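Local coordinates for negative regulator of ofd1 (Schizosaccharomyces pombe, PDB 3QTM), which is required for correct translation termination, directly inhibits ofd1 and promotes stability of the sre1 N-terminal transcription factor domain, probably by blocking its ofd1-accelerated degradation, at residues 38-43 and 86-90; 188-192 and 214-218; 204-208 and 246-250. Numbering follows the deposited sequence.

Contact 1. Residues 38-43 and 86-90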
# COMPACT_ATOMS: atom_id res chain seq x y z
N ILE A 38 -16.60 -0.87 13.48
CA ILE A 38 -15.86 0.38 13.50
C ILE A 38 -15.96 1.09 14.83
O ILE A 38 -15.01 1.74 15.28
CB ILE A 38 -16.35 1.31 12.37
CG1 ILE A 38 -16.01 0.70 11.01
CG2 ILE A 38 -15.74 2.68 12.51
CD1 ILE A 38 -16.28 1.64 9.86
N ASP A 39 -17.12 1.00 15.48
CA ASP A 39 -17.26 1.66 16.77
C ASP A 39 -16.39 1.02 17.83
O ASP A 39 -15.82 1.71 18.67
CB ASP A 39 -18.72 1.74 17.21
CG ASP A 39 -19.33 3.10 16.93
OD1 ASP A 39 -20.31 3.15 16.16
OD2 ASP A 39 -18.79 4.11 17.46
N ALA A 40 -16.29 -0.31 17.80
CA ALA A 40 -15.38 -1.01 18.69
C ALA A 40 -13.93 -0.59 18.41
O ALA A 40 -13.17 -0.34 19.33
CB ALA A 40 -15.52 -2.51 18.53
N SER A 41 -13.57 -0.53 17.13
CA SER A 41 -12.22 -0.15 16.74
C SER A 41 -11.89 1.23 17.31
O SER A 41 -10.82 1.44 17.87
CB SER A 41 -12.05 -0.16 15.21
OG SER A 41 -10.68 0.01 14.83
N VAL A 42 -12.85 2.14 17.19
CA VAL A 42 -12.67 3.51 17.65
C VAL A 42 -12.44 3.54 19.16
O VAL A 42 -11.55 4.25 19.64
CB VAL A 42 -13.87 4.40 17.27
CG1 VAL A 42 -13.88 5.68 18.09
CG2 VAL A 42 -13.85 4.70 15.77
N SER A 43 -13.23 2.78 19.91
CA SER A 43 -13.01 2.64 21.36
C SER A 43 -11.60 2.16 21.67
O SER A 43 -10.92 2.71 22.54
CB SER A 43 -14.01 1.64 21.96
OG SER A 43 -15.34 2.12 21.83
N ILE A 86 -16.54 8.55 12.22
CA ILE A 86 -17.20 8.04 13.42
C ILE A 86 -16.57 8.60 14.69
O ILE A 86 -17.27 8.97 15.64
CB ILE A 86 -17.15 6.50 13.47
CG1 ILE A 86 -17.91 5.91 12.28
CG2 ILE A 86 -17.76 5.98 14.78
CD1 ILE A 86 -19.32 6.45 12.17
N ALA A 87 -15.23 8.68 14.70
CA ALA A 87 -14.48 9.07 15.89
C ALA A 87 -14.77 10.51 16.31
O ALA A 87 -14.73 10.84 17.49
CB ALA A 87 -12.97 8.88 15.67
N GLN A 88 -15.04 11.36 15.32
CA GLN A 88 -15.29 12.76 15.60
C GLN A 88 -16.50 12.95 16.53
O GLN A 88 -16.58 13.95 17.25
CB GLN A 88 -15.49 13.56 14.29
CG GLN A 88 -16.78 13.22 13.54
CD GLN A 88 -16.89 13.98 12.23
OE1 GLN A 88 -16.52 15.15 12.15
NE2 GLN A 88 -17.39 13.31 11.20
N LYS A 89 -17.42 11.99 16.52
CA LYS A 89 -18.59 12.07 17.39
C LYS A 89 -18.23 12.12 18.87
O LYS A 89 -19.03 12.57 19.69
CB LYS A 89 -19.57 10.92 17.13
CG LYS A 89 -20.01 10.81 15.67
CD LYS A 89 -21.20 9.87 15.48
CE LYS A 89 -20.89 8.47 15.98
NZ LYS A 89 -22.01 7.50 15.70
N ARG A 90 -17.02 11.67 19.22
CA ARG A 90 -16.63 11.62 20.63
C ARG A 90 -15.74 12.81 20.99
O ARG A 90 -15.21 12.89 22.10
CB ARG A 90 -15.90 10.30 20.94
CG ARG A 90 -15.98 9.26 19.84
CD ARG A 90 -16.91 8.09 20.16
NE ARG A 90 -16.23 7.05 20.93
CZ ARG A 90 -16.22 5.74 20.65
NH1 ARG A 90 -16.86 5.25 19.61
NH2 ARG A 90 -15.57 4.91 21.46

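Contact 2. Residues 188-192 and 214-218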
# COMPACT_ATOMS: atom_id res chain seq x y z
N LEU A 188 0.46 2.58 0.90
CA LEU A 188 1.34 2.45 -0.26
C LEU A 188 0.56 2.72 -1.55
O LEU A 188 1.15 3.15 -2.54
CB LEU A 188 2.02 1.08 -0.33
CG LEU A 188 3.05 0.78 0.75
CD1 LEU A 188 3.80 -0.49 0.41
CD2 LEU A 188 4.04 1.94 0.91
N TYR A 189 -0.75 2.48 -1.54
CA TYR A 189 -1.57 2.81 -2.71
C TYR A 189 -1.46 4.29 -3.04
O TYR A 189 -1.46 4.68 -4.20
CB TYR A 189 -3.05 2.45 -2.51
CG TYR A 189 -3.36 1.00 -2.18
CD1 TYR A 189 -2.83 -0.05 -2.93
CD2 TYR A 189 -4.21 0.69 -1.12
CE1 TYR A 189 -3.13 -1.38 -2.61
CE2 TYR A 189 -4.51 -0.63 -0.79
CZ TYR A 189 -3.97 -1.66 -1.54
OH TYR A 189 -4.29 -2.96 -1.20
N ILE A 190 -1.39 5.13 -2.00
CA ILE A 190 -1.28 6.57 -2.21
C ILE A 190 -0.01 6.87 -2.97
O ILE A 190 -0.01 7.68 -3.89
CB ILE A 190 -1.25 7.33 -0.87
CG1 ILE A 190 -2.55 7.08 -0.10
CG2 ILE A 190 -0.99 8.82 -1.10
CD1 ILE A 190 -2.47 7.42 1.37
N LEU A 191 1.08 6.22 -2.58
CA LEU A 191 2.36 6.46 -3.23
C LEU A 191 2.34 5.99 -4.69
O LEU A 191 2.85 6.67 -5.57
CB LEU A 191 3.51 5.78 -2.46
CG LEU A 191 4.93 5.95 -3.02
CD1 LEU A 191 5.30 7.42 -3.13
CD2 LEU A 191 5.95 5.21 -2.16
N SER A 192 1.76 4.82 -4.94
CA SER A 192 1.73 4.27 -6.29
C SER A 192 0.93 5.18 -7.20
O SER A 192 1.30 5.43 -8.35
CB SER A 192 1.09 2.87 -6.30
OG SER A 192 1.83 1.95 -5.51
N ILE A 214 8.35 -0.45 -2.97
CA ILE A 214 6.93 -0.70 -2.74
C ILE A 214 6.66 -2.19 -2.84
O ILE A 214 6.00 -2.78 -2.00
CB ILE A 214 6.06 0.00 -3.79
CG1 ILE A 214 5.98 1.50 -3.50
CG2 ILE A 214 4.64 -0.60 -3.81
CD1 ILE A 214 5.43 2.33 -4.67
N THR A 215 7.22 -2.78 -3.88
CA THR A 215 7.00 -4.17 -4.20
C THR A 215 7.65 -5.08 -3.16
O THR A 215 7.06 -6.06 -2.73
CB THR A 215 7.54 -4.46 -5.61
OG1 THR A 215 6.52 -4.12 -6.56
CG2 THR A 215 7.91 -5.92 -5.76
N ALA A 216 8.87 -4.74 -2.75
CA ALA A 216 9.55 -5.52 -1.73
C ALA A 216 8.74 -5.53 -0.43
O ALA A 216 8.68 -6.53 0.27
CB ALA A 216 10.97 -4.98 -1.49
N LEU A 217 8.11 -4.40 -0.11
CA LEU A 217 7.34 -4.28 1.12
C LEU A 217 6.09 -5.18 1.12
O LEU A 217 5.82 -5.90 2.08
CB LEU A 217 6.97 -2.81 1.41
CG LEU A 217 8.17 -1.93 1.84
CD1 LEU A 217 7.76 -0.49 2.03
CD2 LEU A 217 8.85 -2.44 3.12
N TRP A 218 5.31 -5.12 0.04
CA TRP A 218 4.12 -5.96 -0.03
C TRP A 218 4.53 -7.42 0.13
O TRP A 218 3.93 -8.16 0.90
CB TRP A 218 3.38 -5.76 -1.35
CG TRP A 218 2.54 -4.51 -1.41
CD1 TRP A 218 2.79 -3.41 -2.18
CD2 TRP A 218 1.34 -4.24 -0.69
NE1 TRP A 218 1.81 -2.46 -1.97
CE2 TRP A 218 0.90 -2.95 -1.07
CE3 TRP A 218 0.57 -4.96 0.24
CZ2 TRP A 218 -0.26 -2.37 -0.55
CZ3 TRP A 218 -0.58 -4.38 0.75
CH2 TRP A 218 -0.99 -3.10 0.35
O HOH W 1 1.01 -0.29 -3.72

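Contact 3. Residues 204-208 and 246-250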
# COMPACT_ATOMS: atom_id res chain seq x y z
N GLU A 204 13.33 7.67 -15.00
CA GLU A 204 13.02 6.26 -15.02
C GLU A 204 13.71 5.55 -13.85
O GLU A 204 13.15 4.65 -13.24
CB GLU A 204 13.44 5.65 -16.35
CG GLU A 204 13.30 4.14 -16.40
CD GLU A 204 13.85 3.57 -17.69
OE1 GLU A 204 14.67 4.26 -18.34
OE2 GLU A 204 13.46 2.44 -18.06
N ALA A 205 14.93 5.97 -13.53
CA ALA A 205 15.70 5.31 -12.49
C ALA A 205 15.03 5.52 -11.13
O ALA A 205 15.00 4.62 -10.30
CB ALA A 205 17.13 5.80 -12.47
N PHE A 206 14.52 6.72 -10.92
CA PHE A 206 13.80 7.02 -9.69
C PHE A 206 12.59 6.09 -9.54
O PHE A 206 12.41 5.44 -8.51
CB PHE A 206 13.35 8.49 -9.68
CG PHE A 206 12.60 8.89 -8.44
CD1 PHE A 206 13.28 9.26 -7.29
CD2 PHE A 206 11.22 8.89 -8.43
CE1 PHE A 206 12.59 9.62 -6.14
CE2 PHE A 206 10.52 9.25 -7.29
CZ PHE A 206 11.20 9.62 -6.14
N LEU A 207 11.76 6.04 -10.58
CA LEU A 207 10.56 5.21 -10.60
C LEU A 207 10.87 3.74 -10.36
O LEU A 207 10.23 3.09 -9.55
CB LEU A 207 9.83 5.37 -11.92
CG LEU A 207 9.11 6.70 -12.09
CD1 LEU A 207 8.71 6.92 -13.54
CD2 LEU A 207 7.90 6.76 -11.17
N LEU A 208 11.88 3.23 -11.07
CA LEU A 208 12.36 1.87 -10.86
C LEU A 208 12.72 1.63 -9.40
O LEU A 208 12.43 0.57 -8.85
CB LEU A 208 13.60 1.60 -11.72
CG LEU A 208 13.31 1.26 -13.18
CD1 LEU A 208 14.61 1.18 -14.02
CD2 LEU A 208 12.53 -0.06 -13.26
N PHE A 246 3.61 -0.45 -14.25
CA PHE A 246 4.90 -0.16 -14.83
C PHE A 246 4.89 -0.52 -16.32
O PHE A 246 5.40 0.22 -17.16
CB PHE A 246 6.01 -0.90 -14.10
CG PHE A 246 7.22 -0.06 -13.86
CD1 PHE A 246 7.62 0.88 -14.79
CD2 PHE A 246 7.97 -0.21 -12.70
CE1 PHE A 246 8.74 1.67 -14.57
CE2 PHE A 246 9.10 0.57 -12.48
CZ PHE A 246 9.48 1.51 -13.42
N ALA A 247 4.30 -1.67 -16.63
CA ALA A 247 4.13 -2.07 -18.02
C ALA A 247 3.46 -0.96 -18.82
O ALA A 247 3.92 -0.61 -19.90
CB ALA A 247 3.34 -3.36 -18.13
N GLU A 248 2.37 -0.40 -18.29
CA GLU A 248 1.66 0.67 -19.00
C GLU A 248 2.51 1.92 -19.15
O GLU A 248 2.40 2.64 -20.13
CB GLU A 248 0.38 1.05 -18.29
CG GLU A 248 -0.68 0.01 -18.35
CD GLU A 248 -1.77 0.26 -17.33
OE1 GLU A 248 -1.90 1.43 -16.89
OE2 GLU A 248 -2.48 -0.71 -16.98
N TYR A 249 3.35 2.18 -18.15
CA TYR A 249 4.26 3.31 -18.21
C TYR A 249 5.06 3.24 -19.50
O TYR A 249 5.19 4.22 -20.24
CB TYR A 249 5.19 3.28 -17.01
CG TYR A 249 6.37 4.23 -17.08
CD1 TYR A 249 6.22 5.60 -16.85
CD2 TYR A 249 7.65 3.76 -17.35
CE1 TYR A 249 7.31 6.46 -16.90
CE2 TYR A 249 8.74 4.60 -17.40
CZ TYR A 249 8.57 5.95 -17.17
OH TYR A 249 9.68 6.78 -17.22
N TYR A 250 5.57 2.04 -19.79
CA TYR A 250 6.39 1.84 -20.96
C TYR A 250 5.59 1.80 -22.25
O TYR A 250 6.01 2.37 -23.26
CB TYR A 250 7.22 0.57 -20.80
CG TYR A 250 8.36 0.74 -19.84
CD1 TYR A 250 9.41 1.61 -20.12
CD2 TYR A 250 8.39 0.03 -18.65
CE1 TYR A 250 10.46 1.76 -19.24
CE2 TYR A 250 9.44 0.17 -17.77
CZ TYR A 250 10.47 1.03 -18.06
OH TYR A 250 11.52 1.17 -17.17

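Contact 1. Residues 38-43 and 86-90
R90, V42 and I86 lose the most surface where the start of helix 38-58 meets residues 86-90, along which helix gives way to a 3-10 turn. The guanidinium of R90 extends across the gap to the helix. Its NH2 donates a hydrogen bond to S43 OG (2.8 Å), and its NH1 forms a salt bridge with D39 OD2 (3.1 Å). Both oxygens, from residues one helical turn apart, lie near the plane of the guanidinium, and S43 OG in turn donates a hydrogen bond to D39 O (3.2 Å). V42 points toward the opposite segment: its CG1 lies over one face of the guanidinium, 3.4 Å from R90 NH1, and also packs on A87 CB at 4.1 Å. The apolar patch continues through I86, whose CG2 is 4.2 Å from V42 CG2 and whose CG1 is 3.9 Å from I38 CG2. The backbones come closest at V42 and A87, with CA atoms 6.1 Å apart. F46, further along helix 38-58, touches both A87 and R90. The contact thus packs the start of one helix against a later helical turn, in keeping with the tetratricopeptide-repeat architecture of this protein.

Contact 2. Residues 188-192 and 214-218
Segments 188-192 and 214-218, on helices 188-197 and 213-220, run nearly antiparallel, at 157°, with the axes of the two segments 11.5 Å apart, so side chains must fill the gap. L188 is the main knob. Its CD1 enters a hollow lined by I214, L217 and W218, 4.1 Å from L217 CB and 4.0 Å from the centroid of the indole five-membered ring, over whose face it makes a CH-pi contact. In return, CD1 of I214 fits between L191 CD2 (3.9 Å) and S192 OG (3.7 Å). Beyond L188, the Y189 ring and the six-membered ring of W218 are inclined at 30° and strongly offset, with centroids 5.3 Å apart; Y189 CE1 touches W218 CZ2 at 3.7 Å. A water bridges the two segments, accepting from W218 NE1 (2.9 Å) and hydrogen-bonded to S192 OG (3.0 Å), which is also hydrogen-bonded to N242 of helix 229-254. With no direct hydrogen bond between the segments, cohesion rests on apolar fit, while the water satisfies the buried indole nitrogen.

Contact 3. Residues 204-208 and 246-250
Three aromatic side chains of helix 229-254 bridge a wide gap to helix 204-209: the axes of the two segments lie 12.5 Å apart at 167°, nearly antiparallel, and even L208 and F246 have CA atoms 8.7 Å apart. F246 points across with chi1 at -138°, between the usual wells, which brings its CZ to 3.4 Å from L208 CD2 and 4.2 Å from L207 CB. Its ring also stacks with W271 of helix 262-285. Y249, in the t rotamer, likewise reaches toward the facing helix, and its CE1 meets L207 CD1 at 3.7 Å. L207 and L208 are both mt, but only L207 has its CA-to-CB bond directed at the other helix; L208 starts sideways and approaches through its end. Y250 and E204 also set off sideways. The m rotamer of Y250 and the extended tt chain of E204 bring their tips together, and Y250 OH donates a very short 2.5 Å hydrogen bond to E204 OE2, which lies near the plane of the tyrosine ring. The same carboxylate oxygen forms a salt bridge with K267. An apolar leucine-aromatic centre is thus bordered by a charge-assisted polar link, in which one glutamate oxygen links helix 204-209 to both helix 229-254 and helix 262-285.

In the fold
Contact 1 closes before the other two open. Contact 2 is the core one, centred about 4 Å from the centre of the chain; contacts 1 and 3, whose centres are 40 Å apart, lie on opposite sides of that centre and are only partly buried. Their chemistry follows: direct charged or polar links edge the outer two, whereas contact 2 is mainly apolar, its two segments sharing no direct hydrogen bond and being bridged by a water. Contacts 2 and 3 are neighbours, with nearest atoms about 7 Å apart, and their segments alternate in sequence, helix 204-209 falling between the two helices of contact 2. Helix 229-254 joins them, lining W218 in one and supplying the aromatic residues of the other.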